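Local coordinates for reticulocyte binding protein (Streptococcus agalactiae COH1, PDB 3FAW) that probably hydrolyses alpha-1,6-glucosidic linkages in pullulan and related alpha-glucans as a cell-wall-anchored streptococcal pullulanase, at residues His598-Leu603 and Asp804-Ile809; Asp734-Tyr739 and Phe752-Ser757; Ala593-His598 and His684-Lys689; Gln775-Ala780 and Ala808-Val813. All blocks are in the same frame, centred on the assembly; numbering follows the deposited sequence.

Contact 1 of 4, residues His598-Leu603 and Asp804-Ile809; sequences HRRLRL and DPLTAI
L806 and A808, where the C-terminal β-domain begins strand 807-813, pack against R599, R600 and L603 of helix 590-609, which lies between the last two strands of the TIM barrel in chain order. L806 has a left-handed backbone (phi 50°, psi 49°) and forms with T807 a G1 β-bulge opposite N754; its side chain is the main one in the contact. Both of its methyls lie on one side of the outstretched R600. CD2 sits 3.8 Å above the guanidinium plane, over its centre, while CD1, where the side chains cross at a slant, is 3.9 Å from R600 NE. The guanidinium is held by a salt bridge from NE to D596 and a hydrogen bond from NH1 to I537 O, so L806 covers a fixed group. One turn on, L603 uses both methyls: CD1 touches L806 CA at 4.0 Å, before the strand starts, and CD2 lies against the T807-A808 peptide and A808 CB, 3.7 Å from the latter. R599 meets L806 CB with its own CB; its end leads away. No direct hydrogen bond joins the segments; one water donates to R599 O at 2.9 Å and to L806 O at 2.8 Å.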
loop_
_atom_site.group_PDB
_atom_site.type_symbol
_atom_site.label_atom_id
_atom_site.label_comp_id
_atom_site.label_asym_id
_atom_site.label_seq_id
_atom_site.Cartn_x
_atom_site.Cartn_y
_atom_site.Cartn_z
ATOM N N HIS A 598 -0.220 -2.478 -28.627
ATOM C CA HIS A 598 -1.319 -1.627 -28.150
ATOM C C HIS A 598 -2.703 -2.224 -28.427
ATOM O O HIS A 598 -3.626 -2.032 -27.640
ATOM C CB HIS A 598 -1.219 -0.214 -28.734
ATOM C CG HIS A 598 -0.195 0.643 -28.058
ATOM N ND1 HIS A 598 1.159 0.451 -28.225
ATOM C CD2 HIS A 598 -0.323 1.690 -27.209
ATOM C CE1 HIS A 598 1.821 1.342 -27.510
ATOM N NE2 HIS A 598 0.945 2.107 -26.884
ATOM N N ARG A 599 -2.848 -2.945 -29.536
ATOM C CA ARG A 599 -4.095 -3.661 -29.814
ATOM C C ARG A 599 -4.387 -4.662 -28.694
ATOM O O ARG A 599 -5.512 -4.742 -28.208
ATOM C CB ARG A 599 -4.042 -4.355 -31.181
ATOM C CG ARG A 599 -4.283 -3.405 -32.343
ATOM C CD ARG A 599 -4.167 -4.094 -33.691
ATOM N NE ARG A 599 -4.196 -3.118 -34.779
ATOM C CZ ARG A 599 -4.077 -3.410 -36.074
ATOM N NH1 ARG A 599 -3.913 -4.668 -36.477
ATOM N NH2 ARG A 599 -4.120 -2.435 -36.973
ATOM N N ARG A 600 -3.355 -5.389 -28.271
ATOM C CA ARG A 600 -3.453 -6.320 -27.143
ATOM C C ARG A 600 -3.653 -5.610 -25.801
ATOM O O ARG A 600 -4.404 -6.085 -24.951
ATOM C CB ARG A 600 -2.209 -7.210 -27.083
ATOM C CG ARG A 600 -2.077 -8.140 -28.280
ATOM C CD ARG A 600 -0.741 -8.859 -28.285
ATOM N NE ARG A 600 -0.609 -9.765 -29.424
ATOM C CZ ARG A 600 -1.142 -10.988 -29.501
ATOM N NH1 ARG A 600 -1.872 -11.475 -28.512
ATOM N NH2 ARG A 600 -0.949 -11.730 -30.586
ATOM N N LEU A 601 -2.981 -4.477 -25.617
ATOM C CA LEU A 601 -3.125 -3.671 -24.403
ATOM C C LEU A 601 -4.571 -3.207 -24.225
ATOM O O LEU A 601 -5.124 -3.265 -23.123
ATOM C CB LEU A 601 -2.178 -2.465 -24.459
ATOM C CG LEU A 601 -2.006 -1.619 -23.194
ATOM C CD1 LEU A 601 -0.704 -0.836 -23.270
ATOM C CD2 LEU A 601 -3.180 -0.673 -22.981
ATOM N N ARG A 602 -5.182 -2.766 -25.320
ATOM C CA ARG A 602 -6.559 -2.280 -25.294
ATOM C C ARG A 602 -7.558 -3.384 -24.941
ATOM O O ARG A 602 -8.565 -3.119 -24.286
ATOM C CB ARG A 602 -6.920 -1.621 -26.630
ATOM C CG ARG A 602 -6.260 -0.263 -26.817
ATOM C CD ARG A 602 -6.726 0.442 -28.092
ATOM N NE ARG A 602 -6.005 0.005 -29.287
ATOM C CZ ARG A 602 -5.188 0.761 -30.030
ATOM N NH1 ARG A 602 -4.937 2.031 -29.729
ATOM N NH2 ARG A 602 -4.608 0.233 -31.100
ATOM N N LEU A 603 -7.273 -4.615 -25.365
ATOM C CA LEU A 603 -8.083 -5.766 -24.969
ATOM C C LEU A 603 -8.063 -5.963 -23.456
ATOM O O LEU A 603 -9.102 -6.206 -22.851
ATOM C CB LEU A 603 -7.605 -7.046 -25.661
ATOM C CG LEU A 603 -7.756 -7.115 -27.184
ATOM C CD1 LEU A 603 -7.370 -8.506 -27.666
ATOM C CD2 LEU A 603 -9.168 -6.750 -27.635
ATOM N N ASP A 804 -12.717 -9.369 -36.113
ATOM C CA ASP A 804 -11.313 -9.279 -36.526
ATOM C C ASP A 804 -10.362 -9.725 -35.410
ATOM O O ASP A 804 -10.709 -9.653 -34.232
ATOM C CB ASP A 804 -10.960 -7.832 -36.909
ATOM C CG ASP A 804 -11.374 -7.464 -38.331
ATOM O OD1 ASP A 804 -12.294 -8.093 -38.901
ATOM O OD2 ASP A 804 -10.770 -6.513 -38.873
ATOM N N PRO A 805 -9.146 -10.170 -35.774
ATOM C CA PRO A 805 -8.154 -10.497 -34.742
ATOM C C PRO A 805 -7.788 -9.302 -33.853
ATOM O O PRO A 805 -7.806 -8.160 -34.316
ATOM C CB PRO A 805 -6.934 -10.953 -35.552
ATOM C CG PRO A 805 -7.152 -10.441 -36.933
ATOM C CD PRO A 805 -8.626 -10.391 -37.134
ATOM N N LEU A 806 -7.476 -9.577 -32.587
ATOM C CA LEU A 806 -7.085 -8.546 -31.621
ATOM C C LEU A 806 -8.063 -7.362 -31.577
ATOM O O LEU A 806 -7.651 -6.198 -31.626
ATOM C CB LEU A 806 -5.662 -8.063 -31.923
ATOM C CG LEU A 806 -4.601 -9.165 -32.034
ATOM C CD1 LEU A 806 -3.213 -8.552 -32.108
ATOM C CD2 LEU A 806 -4.691 -10.139 -30.859
ATOM N N THR A 807 -9.351 -7.676 -31.477
ATOM C CA THR A 807 -10.414 -6.668 -31.511
ATOM C C THR A 807 -11.430 -6.901 -30.389
ATOM O O THR A 807 -11.799 -8.045 -30.101
ATOM C CB THR A 807 -11.153 -6.681 -32.871
ATOM O OG1 THR A 807 -10.218 -6.433 -33.929
ATOM C CG2 THR A 807 -12.261 -5.628 -32.915
ATOM N N ALA A 808 -11.864 -5.811 -29.758
ATOM C CA ALA A 808 -12.926 -5.854 -28.753
ATOM C C ALA A 808 -14.176 -5.173 -29.301
ATOM O O ALA A 808 -14.092 -4.072 -29.841
ATOM C CB ALA A 808 -12.470 -5.174 -27.462
ATOM N N ILE A 809 -15.324 -5.834 -29.169
ATOM C CA ILE A 809 -16.606 -5.262 -29.583
ATOM C C ILE A 809 -17.603 -5.259 -28.422
ATOM O O ILE A 809 -17.787 -6.277 -27.758
ATOM C CB ILE A 809 -17.237 -6.038 -30.768
ATOM C CG1 ILE A 809 -16.236 -6.222 -31.917
ATOM C CG2 ILE A 809 -18.467 -5.304 -31.283
ATOM C CD1 ILE A 809 -15.838 -4.938 -32.602
HETATM O O HOH W 1 -7.650 -3.933 -29.966
#

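Contact 2 of 4, residues Asp734-Tyr739 and Phe752-Ser757; sequences DLVIAY and FVNADS
I737 and V753 exchange two backbone hydrogen bonds, V753 N to I737 O at 2.8 Å and I737 N to V753 O at 3.0 Å, both close to straight. A third, from A755 N to L735 O at 2.8 Å, is more bent (133°) and falls just before strand 736-742 starts and just after strand 748-754 ends. Between these pairs V736 CA directs a C-H at V753 O, 3.3 Å away. Just beyond, N754 closes an Asx turn: with CG anti to its backbone N (chi1 -175°), OD1 accepts from D756 N at 3.0 Å, the donor standing above the amide plane. N754 ND2 bonds to I803 O and K758 O, so both ends of the amide are used. R760 makes salt bridges to both D734 and D756, which probably eases the nearness of two like charges. The packing divides by face. On the side of V736, A738, N754 and F752, A738 CB presses on the F752 ring at CD1, 3.3 Å off, with R760 and V762 of strand 760-763 nearby. On the other side I737 CG2 lies 4.3 Å from V753 CB; I737 continues to helix 544-551 and V753 to L603 and M607 of helix 590-609. The L735 side chain crosses that of D756 at about a right angle, CD1 near OD1. The two strands form an antiparallel β-hairpin within the sheet of the C-terminal domain.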
loop_
_atom_site.group_PDB
_atom_site.type_symbol
_atom_site.label_atom_id
_atom_site.label_comp_id
_atom_site.label_asym_id
_atom_site.label_seq_id
_atom_site.Cartn_x
_atom_site.Cartn_y
_atom_site.Cartn_z
ATOM N N ASP A 734 -9.091 -21.289 -24.643
ATOM C CA ASP A 734 -9.156 -20.492 -25.872
ATOM C C ASP A 734 -8.659 -19.057 -25.686
ATOM O O ASP A 734 -8.241 -18.672 -24.588
ATOM C CB ASP A 734 -10.589 -20.507 -26.427
ATOM C CG ASP A 734 -10.632 -20.701 -27.933
ATOM O OD1 ASP A 734 -9.784 -20.101 -28.627
ATOM O OD2 ASP A 734 -11.517 -21.447 -28.418
ATOM N N LEU A 735 -8.678 -18.294 -26.785
ATOM C CA LEU A 735 -8.210 -16.899 -26.827
ATOM C C LEU A 735 -9.311 -15.908 -27.220
ATOM O O LEU A 735 -9.039 -14.729 -27.438
ATOM C CB LEU A 735 -7.054 -16.766 -27.825
ATOM C CG LEU A 735 -5.770 -17.535 -27.511
ATOM C CD1 LEU A 735 -4.849 -17.531 -28.719
ATOM C CD2 LEU A 735 -5.070 -16.946 -26.298
ATOM N N VAL A 736 -10.547 -16.388 -27.323
ATOM C CA VAL A 736 -11.699 -15.509 -27.546
ATOM C C VAL A 736 -12.733 -15.763 -26.454
ATOM O O VAL A 736 -12.902 -16.898 -26.003
ATOM C CB VAL A 736 -12.327 -15.708 -28.957
ATOM C CG1 VAL A 736 -12.560 -17.168 -29.242
ATOM C CG2 VAL A 736 -13.637 -14.910 -29.094
ATOM N N ILE A 737 -13.399 -14.702 -26.013
ATOM C CA ILE A 737 -14.466 -14.819 -25.021
ATOM C C ILE A 737 -15.522 -13.736 -25.241
ATOM O O ILE A 737 -15.218 -12.638 -25.706
ATOM C CB ILE A 737 -13.912 -14.754 -23.562
ATOM C CG1 ILE A 737 -14.951 -15.272 -22.560
ATOM C CG2 ILE A 737 -13.473 -13.335 -23.193
ATOM C CD1 ILE A 737 -14.391 -15.497 -21.173
ATOM N N ALA A 738 -16.767 -14.065 -24.918
ATOM C CA ALA A 738 -17.866 -13.101 -24.998
ATOM C C ALA A 738 -18.827 -13.312 -23.839
ATOM O O ALA A 738 -19.120 -14.449 -23.475
ATOM C CB ALA A 738 -18.600 -13.233 -26.323
ATOM N N TYR A 739 -19.309 -12.214 -23.262
ATOM C CA TYR A 739 -20.248 -12.279 -22.142
ATOM C C TYR A 739 -21.276 -11.161 -22.175
ATOM O O TYR A 739 -21.021 -10.079 -22.696
ATOM C CB TYR A 739 -19.521 -12.265 -20.791
ATOM C CG TYR A 739 -18.417 -11.240 -20.661
ATOM C CD1 TYR A 739 -18.634 -10.016 -20.025
ATOM C CD2 TYR A 739 -17.144 -11.509 -21.152
ATOM C CE1 TYR A 739 -17.605 -9.085 -19.895
ATOM C CE2 TYR A 739 -16.124 -10.592 -21.033
ATOM C CZ TYR A 739 -16.349 -9.386 -20.401
ATOM O OH TYR A 739 -15.306 -8.492 -20.293
ATOM N N PHE A 752 -17.472 -8.581 -26.385
ATOM C CA PHE A 752 -16.762 -9.593 -27.169
ATOM C C PHE A 752 -15.278 -9.248 -27.228
ATOM O O PHE A 752 -14.924 -8.130 -27.599
ATOM C CB PHE A 752 -17.308 -9.646 -28.598
ATOM C CG PHE A 752 -18.785 -9.933 -28.684
ATOM C CD1 PHE A 752 -19.243 -11.226 -28.889
ATOM C CD2 PHE A 752 -19.714 -8.906 -28.584
ATOM C CE1 PHE A 752 -20.599 -11.493 -28.977
ATOM C CE2 PHE A 752 -21.068 -9.164 -28.668
ATOM C CZ PHE A 752 -21.511 -10.460 -28.867
ATOM N N VAL A 753 -14.418 -10.198 -26.864
ATOM C CA VAL A 753 -12.960 -10.011 -26.944
ATOM C C VAL A 753 -12.314 -11.143 -27.740
ATOM O O VAL A 753 -12.176 -12.262 -27.234
ATOM C CB VAL A 753 -12.311 -9.961 -25.538
ATOM C CG1 VAL A 753 -10.789 -9.913 -25.646
ATOM C CG2 VAL A 753 -12.829 -8.760 -24.747
ATOM N N ASN A 754 -11.944 -10.857 -28.987
ATOM C CA ASN A 754 -11.134 -11.779 -29.776
ATOM C C ASN A 754 -9.652 -11.455 -29.585
ATOM O O ASN A 754 -9.119 -10.550 -30.227
ATOM C CB ASN A 754 -11.499 -11.726 -31.266
ATOM C CG ASN A 754 -10.744 -12.767 -32.095
ATOM O OD1 ASN A 754 -10.092 -13.658 -31.548
ATOM N ND2 ASN A 754 -10.837 -12.659 -33.418
ATOM N N ALA A 755 -9.002 -12.199 -28.695
ATOM C CA ALA A 755 -7.566 -12.054 -28.461
ATOM C C ALA A 755 -6.743 -12.983 -29.362
ATOM O O ALA A 755 -5.526 -13.076 -29.205
ATOM C CB ALA A 755 -7.238 -12.317 -26.988
ATOM N N ASP A 756 -7.407 -13.669 -30.294
ATOM C CA ASP A 756 -6.723 -14.548 -31.241
ATOM C C ASP A 756 -6.101 -13.717 -32.357
ATOM O O ASP A 756 -6.537 -12.595 -32.630
ATOM C CB ASP A 756 -7.696 -15.582 -31.825
ATOM C CG ASP A 756 -6.991 -16.819 -32.381
ATOM O OD1 ASP A 756 -5.747 -16.829 -32.482
ATOM O OD2 ASP A 756 -7.689 -17.792 -32.725
ATOM N N SER A 757 -5.081 -14.286 -32.994
ATOM C CA SER A 757 -4.349 -13.640 -34.085
ATOM C C SER A 757 -4.969 -13.920 -35.460
ATOM O O SER A 757 -4.390 -13.572 -36.487
ATOM C CB SER A 757 -2.885 -14.095 -34.062
ATOM O OG SER A 757 -2.787 -15.510 -34.055
#

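Contact 3 of 4, residues Ala593-His598 and His684-Lys689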
loop_
_atom_site.group_PDB
_atom_site.type_symbol
_atom_site.label_atom_id
_atom_site.label_comp_id
_atom_site.label_asym_id
_atom_site.label_seq_id
_atom_site.Cartn_x
_atom_site.Cartn_y
_atom_site.Cartn_z
ATOM N N ALA A 593 6.646 -3.455 -33.682
ATOM C CA ALA A 593 5.379 -4.072 -33.274
ATOM C C ALA A 593 4.565 -3.219 -32.287
ATOM O O ALA A 593 3.726 -3.749 -31.557
ATOM C CB ALA A 593 5.645 -5.452 -32.682
ATOM N N GLU A 594 4.800 -1.906 -32.285
ATOM C CA GLU A 594 4.079 -0.977 -31.402
ATOM C C GLU A 594 2.557 -1.096 -31.529
ATOM O O GLU A 594 1.837 -1.086 -30.528
ATOM C CB GLU A 594 4.513 0.470 -31.686
ATOM C CG GLU A 594 3.658 1.552 -31.011
ATOM C CD GLU A 594 4.322 2.922 -31.012
ATOM O OE1 GLU A 594 5.064 3.231 -31.968
ATOM O OE2 GLU A 594 4.095 3.691 -30.055
ATOM N N GLU A 595 2.083 -1.201 -32.766
ATOM C CA GLU A 595 0.653 -1.244 -33.066
ATOM C C GLU A 595 -0.017 -2.517 -32.524
ATOM O O GLU A 595 -1.095 -2.451 -31.931
ATOM C CB GLU A 595 0.455 -1.124 -34.583
ATOM C CG GLU A 595 -0.988 -1.149 -35.074
ATOM C CD GLU A 595 -1.776 0.088 -34.697
ATOM O OE1 GLU A 595 -1.191 1.038 -34.136
ATOM O OE2 GLU A 595 -2.993 0.106 -34.972
ATOM N N ASP A 596 0.631 -3.662 -32.718
ATOM C CA ASP A 596 0.102 -4.928 -32.227
ATOM C C ASP A 596 0.054 -4.944 -30.702
ATOM O O ASP A 596 -0.943 -5.347 -30.104
ATOM C CB ASP A 596 0.946 -6.097 -32.740
ATOM C CG ASP A 596 0.344 -7.445 -32.399
ATOM O OD1 ASP A 596 -0.805 -7.707 -32.815
ATOM O OD2 ASP A 596 1.018 -8.244 -31.715
ATOM N N ILE A 597 1.142 -4.499 -30.080
ATOM C CA ILE A 597 1.239 -4.445 -28.624
ATOM C C ILE A 597 0.079 -3.635 -28.033
ATOM O O ILE A 597 -0.541 -4.068 -27.065
ATOM C CB ILE A 597 2.610 -3.876 -28.164
ATOM C CG1 ILE A 597 3.739 -4.863 -28.505
ATOM C CG2 ILE A 597 2.605 -3.604 -26.661
ATOM C CD1 ILE A 597 5.137 -4.274 -28.388
ATOM N N HIS A 598 -0.220 -2.478 -28.627
ATOM C CA HIS A 598 -1.319 -1.627 -28.150
ATOM C C HIS A 598 -2.703 -2.224 -28.427
ATOM O O HIS A 598 -3.626 -2.032 -27.640
ATOM C CB HIS A 598 -1.219 -0.214 -28.734
ATOM C CG HIS A 598 -0.195 0.643 -28.058
ATOM N ND1 HIS A 598 1.159 0.451 -28.225
ATOM C CD2 HIS A 598 -0.323 1.690 -27.209
ATOM C CE1 HIS A 598 1.821 1.342 -27.510
ATOM N NE2 HIS A 598 0.945 2.107 -26.884
ATOM N N HIS A 684 2.488 11.224 -31.302
ATOM C CA HIS A 684 2.285 9.867 -30.786
ATOM C C HIS A 684 0.836 9.405 -30.991
ATOM O O HIS A 684 0.068 9.312 -30.031
ATOM C CB HIS A 684 2.658 9.806 -29.301
ATOM C CG HIS A 684 4.053 10.263 -29.007
ATOM N ND1 HIS A 684 4.383 11.593 -28.862
ATOM C CD2 HIS A 684 5.202 9.569 -28.828
ATOM C CE1 HIS A 684 5.676 11.698 -28.608
ATOM N NE2 HIS A 684 6.196 10.485 -28.583
ATOM N N PRO A 685 0.459 9.104 -32.248
ATOM C CA PRO A 685 -0.921 8.731 -32.572
ATOM C C PRO A 685 -1.392 7.383 -31.996
ATOM O O PRO A 685 -2.584 7.232 -31.718
ATOM C CB PRO A 685 -0.923 8.695 -34.106
ATOM C CG PRO A 685 0.479 8.421 -34.479
ATOM C CD PRO A 685 1.317 9.109 -33.448
ATOM N N ILE A 686 -0.482 6.425 -31.816
ATOM C CA ILE A 686 -0.847 5.100 -31.290
ATOM C C ILE A 686 -1.190 5.128 -29.785
ATOM O O ILE A 686 -2.212 4.581 -29.364
ATOM C CB ILE A 686 0.269 4.060 -31.556
ATOM C CG1 ILE A 686 0.463 3.870 -33.064
ATOM C CG2 ILE A 686 -0.064 2.723 -30.900
ATOM C CD1 ILE A 686 1.628 2.969 -33.436
ATOM N N SER A 687 -0.336 5.765 -28.989
ATOM C CA SER A 687 -0.545 5.860 -27.542
ATOM C C SER A 687 -1.710 6.785 -27.177
ATOM O O SER A 687 -2.410 6.540 -26.195
ATOM C CB SER A 687 0.738 6.322 -26.841
ATOM O OG SER A 687 1.125 7.612 -27.274
ATOM N N THR A 688 -1.916 7.839 -27.963
ATOM C CA THR A 688 -3.047 8.747 -27.750
ATOM C C THR A 688 -4.379 8.092 -28.149
ATOM O O THR A 688 -5.409 8.342 -27.520
ATOM C CB THR A 688 -2.860 10.107 -28.480
ATOM O OG1 THR A 688 -2.605 9.903 -29.877
ATOM C CG2 THR A 688 -1.700 10.883 -27.861
ATOM N N LYS A 689 -4.357 7.250 -29.181
ATOM C CA LYS A 689 -5.534 6.445 -29.533
ATOM C C LYS A 689 -5.883 5.476 -28.405
ATOM O O LYS A 689 -7.054 5.288 -28.078
ATOM C CB LYS A 689 -5.304 5.668 -30.831
ATOM C CG LYS A 689 -6.505 4.823 -31.275
ATOM C CD LYS A 689 -6.319 4.293 -32.692
ATOM C CE LYS A 689 -7.477 3.411 -33.113
ATOM N NZ LYS A 689 -7.254 2.795 -34.448
HETATM O O HOH W 2 -5.383 0.459 -34.005
#
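I686, in the first turn of its helix, reaches across to E594, E595 and H598 and is the centre of a parallel helix pair in which helix 590-609, between the last two strands of the TIM barrel, is joined by helix 685-703. The short axes run 10.3 Å apart at 6°, and the I686 side chain is the main one buried between them. From the backbone outward, I686 CB faces the carboxylate of E594, 4.1 Å from OE2. The branch then splits. CG2, anti to the backbone N, turns to H598 and makes a CH-π contact 3.7 Å from the ring centroid and 19° off its normal, shifted toward the CG and ND1 side. CG1, anti to the carbonyl carbon (chi1 -63°), goes the other way and meets E595 OE1 at 3.5 Å. The terminal CD1 rests against the aliphatic part of E594, 3.5 Å from CG, and touches E595 OE1, so the methyl is wedged between two acidic side chains. The imidazole under CG2 is held in place from its own helix: H598 ND1 donates to E594 O at 2.9 Å, and H598 N reaches the same oxygen from the opposite face of the carbonyl, two donors gripping one acceptor. Its NE2 end passes obliquely by S687 CA and has a weak bond to Y623 O, while the ring also meets that of H579. K689 extends fully and has a salt bridge to D781. Polar contact across the gap is indirect: one water donates to E595 OE2 at 2.6 Å and accepts from K689 NZ at 3.0 Å.

Contact 4 of 4, residues Gln775-Ala780 and Ala808-Val813; sequences QVIVDA and AIVIKV
V778 and V810 lie side by side on one face at the apolar centre, crossing obliquely, CB to CB at 3.6 Å, each with a methyl tucked against the partner's branch. I777 joins them: its CG1 sits in the crowded position between backbone N and carbonyl carbon (chi1 64°), which sets it 4.0 Å from V810 CG1. Y693 and L700 of helix 685-703 cover this face. Across the sheet V776 CG1 meets I809 CG2 at 4.0 Å, next to F796. I809 also sends CD1 over the backbone of D779. The backbone brings V778, I777 and V810 together: V810 O takes two donors, I777 N at 2.9 Å and V778 N, weakly, at 3.3 Å, while V810 N returns a bond to V778 O at 3.0 Å. Nearer the solvent edge, Q775 and K812 make a regular pair, with Q775 N to K812 O and K812 N to Q775 O both at 2.8 Å; their side chains extend from one face. Just past the strand, D779 has its carboxylate taken by the backbone N of D781, Q782 and R792. I777 and V778 both facing V810 make a classic β-bulge, in the outermost strand 775-778 of the antiparallel C-terminal sheet.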
loop_
_atom_site.group_PDB
_atom_site.type_symbol
_atom_site.label_atom_id
_atom_site.label_comp_id
_atom_site.label_asym_id
_atom_site.label_seq_id
_atom_site.Cartn_x
_atom_site.Cartn_y
_atom_site.Cartn_z
ATOM N N GLN A 775 -26.817 -1.770 -30.916
ATOM C CA GLN A 775 -25.889 -0.759 -31.420
ATOM C C GLN A 775 -24.478 -1.074 -30.939
ATOM O O GLN A 775 -24.288 -1.461 -29.786
ATOM C CB GLN A 775 -26.287 0.627 -30.910
ATOM C CG GLN A 775 -27.713 1.056 -31.262
ATOM C CD GLN A 775 -28.222 2.211 -30.401
ATOM O OE1 GLN A 775 -27.916 2.301 -29.209
ATOM N NE2 GLN A 775 -29.019 3.089 -31.002
ATOM N N VAL A 776 -23.494 -0.891 -31.816
ATOM C CA VAL A 776 -22.086 -1.051 -31.449
ATOM C C VAL A 776 -21.566 0.234 -30.807
ATOM O O VAL A 776 -21.544 1.282 -31.456
ATOM C CB VAL A 776 -21.207 -1.379 -32.676
ATOM C CG1 VAL A 776 -19.749 -1.599 -32.248
ATOM C CG2 VAL A 776 -21.747 -2.601 -33.404
ATOM N N ILE A 777 -21.157 0.153 -29.537
ATOM C CA ILE A 777 -20.603 1.319 -28.827
ATOM C C ILE A 777 -19.085 1.230 -28.572
ATOM O O ILE A 777 -18.440 2.242 -28.281
ATOM C CB ILE A 777 -21.372 1.621 -27.517
ATOM C CG1 ILE A 777 -21.248 0.475 -26.511
ATOM C CG2 ILE A 777 -22.841 1.902 -27.834
ATOM C CD1 ILE A 777 -21.706 0.856 -25.124
ATOM N N VAL A 778 -18.527 0.025 -28.683
ATOM C CA VAL A 778 -17.073 -0.160 -28.689
ATOM C C VAL A 778 -16.690 -0.998 -29.904
ATOM O O VAL A 778 -17.283 -2.050 -30.150
ATOM C CB VAL A 778 -16.561 -0.857 -27.399
ATOM C CG1 VAL A 778 -15.049 -1.082 -27.460
ATOM C CG2 VAL A 778 -16.924 -0.046 -26.174
ATOM N N ASP A 779 -15.709 -0.524 -30.666
ATOM C CA ASP A 779 -15.184 -1.290 -31.800
ATOM C C ASP A 779 -13.652 -1.293 -31.759
ATOM O O ASP A 779 -13.067 -1.030 -30.708
ATOM C CB ASP A 779 -15.768 -0.769 -33.131
ATOM C CG ASP A 779 -15.158 0.544 -33.594
ATOM O OD1 ASP A 779 -14.358 1.154 -32.858
ATOM O OD2 ASP A 779 -15.488 0.968 -34.724
ATOM N N ALA A 780 -13.008 -1.600 -32.884
ATOM C CA ALA A 780 -11.546 -1.675 -32.944
ATOM C C ALA A 780 -10.851 -0.315 -32.779
ATOM O O ALA A 780 -9.694 -0.255 -32.344
ATOM C CB ALA A 780 -11.112 -2.332 -34.251
ATOM N N ALA A 808 -11.864 -5.811 -29.758
ATOM C CA ALA A 808 -12.926 -5.854 -28.753
ATOM C C ALA A 808 -14.176 -5.173 -29.301
ATOM O O ALA A 808 -14.092 -4.072 -29.841
ATOM C CB ALA A 808 -12.470 -5.174 -27.462
ATOM N N ILE A 809 -15.324 -5.834 -29.169
ATOM C CA ILE A 809 -16.606 -5.262 -29.583
ATOM C C ILE A 809 -17.603 -5.259 -28.422
ATOM O O ILE A 809 -17.787 -6.277 -27.758
ATOM C CB ILE A 809 -17.237 -6.038 -30.768
ATOM C CG1 ILE A 809 -16.236 -6.222 -31.917
ATOM C CG2 ILE A 809 -18.467 -5.304 -31.283
ATOM C CD1 ILE A 809 -15.838 -4.938 -32.602
ATOM N N VAL A 810 -18.245 -4.119 -28.181
ATOM C CA VAL A 810 -19.335 -4.052 -27.204
ATOM C C VAL A 810 -20.616 -3.591 -27.895
ATOM O O VAL A 810 -20.626 -2.563 -28.578
ATOM C CB VAL A 810 -19.026 -3.119 -26.010
ATOM C CG1 VAL A 810 -20.217 -3.071 -25.053
ATOM C CG2 VAL A 810 -17.778 -3.583 -25.271
ATOM N N ILE A 811 -21.682 -4.371 -27.716
ATOM C CA ILE A 811 -23.000 -4.047 -28.260
ATOM C C ILE A 811 -23.974 -3.730 -27.124
ATOM O O ILE A 811 -23.940 -4.370 -26.074
ATOM C CB ILE A 811 -23.575 -5.210 -29.105
ATOM C CG1 ILE A 811 -22.586 -5.625 -30.199
ATOM C CG2 ILE A 811 -24.895 -4.805 -29.740
ATOM C CD1 ILE A 811 -23.086 -6.752 -31.097
ATOM N N LYS A 812 -24.832 -2.735 -27.347
ATOM C CA LYS A 812 -25.900 -2.377 -26.413
ATOM C C LYS A 812 -27.265 -2.562 -27.079
ATOM O O LYS A 812 -27.480 -2.106 -28.207
ATOM C CB LYS A 812 -25.755 -0.917 -25.971
ATOM C CG LYS A 812 -26.845 -0.419 -25.022
ATOM C CD LYS A 812 -26.923 1.097 -25.012
ATOM C CE LYS A 812 -28.047 1.593 -24.118
ATOM N NZ LYS A 812 -28.175 3.078 -24.161
ATOM N N VAL A 813 -28.179 -3.220 -26.368
ATOM C CA VAL A 813 -29.582 -3.308 -26.781
ATOM C C VAL A 813 -30.445 -2.554 -25.772
ATOM O O VAL A 813 -30.615 -3.000 -24.634
ATOM C CB VAL A 813 -30.055 -4.769 -26.889
ATOM C CG1 VAL A 813 -31.532 -4.831 -27.286
ATOM C CG2 VAL A 813 -29.195 -5.530 -27.894
#

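How the contacts relate
The four contacts cluster on one side of the chain's centre: contact 1 joins a barrel helix to the C-terminal sheet, contacts 2 and 4 lie within that sheet, and contact 3 joins two helices. The centre of contact 1 is about 9 Å from that of contact 2, 11 Å from contact 3 and 13 Å from contact 4; contacts 3 and 4 are about 21 Å apart. Contact 1 shares helix 590-609 and H598 with contact 3, and strand 807-813 with contact 4. Along the chain its segments alternate with those of contact 3; it closes only at 804-809, on the last strand, after the hairpin of contact 2. Helix 590-609 thus ties the β-domain to the barrel.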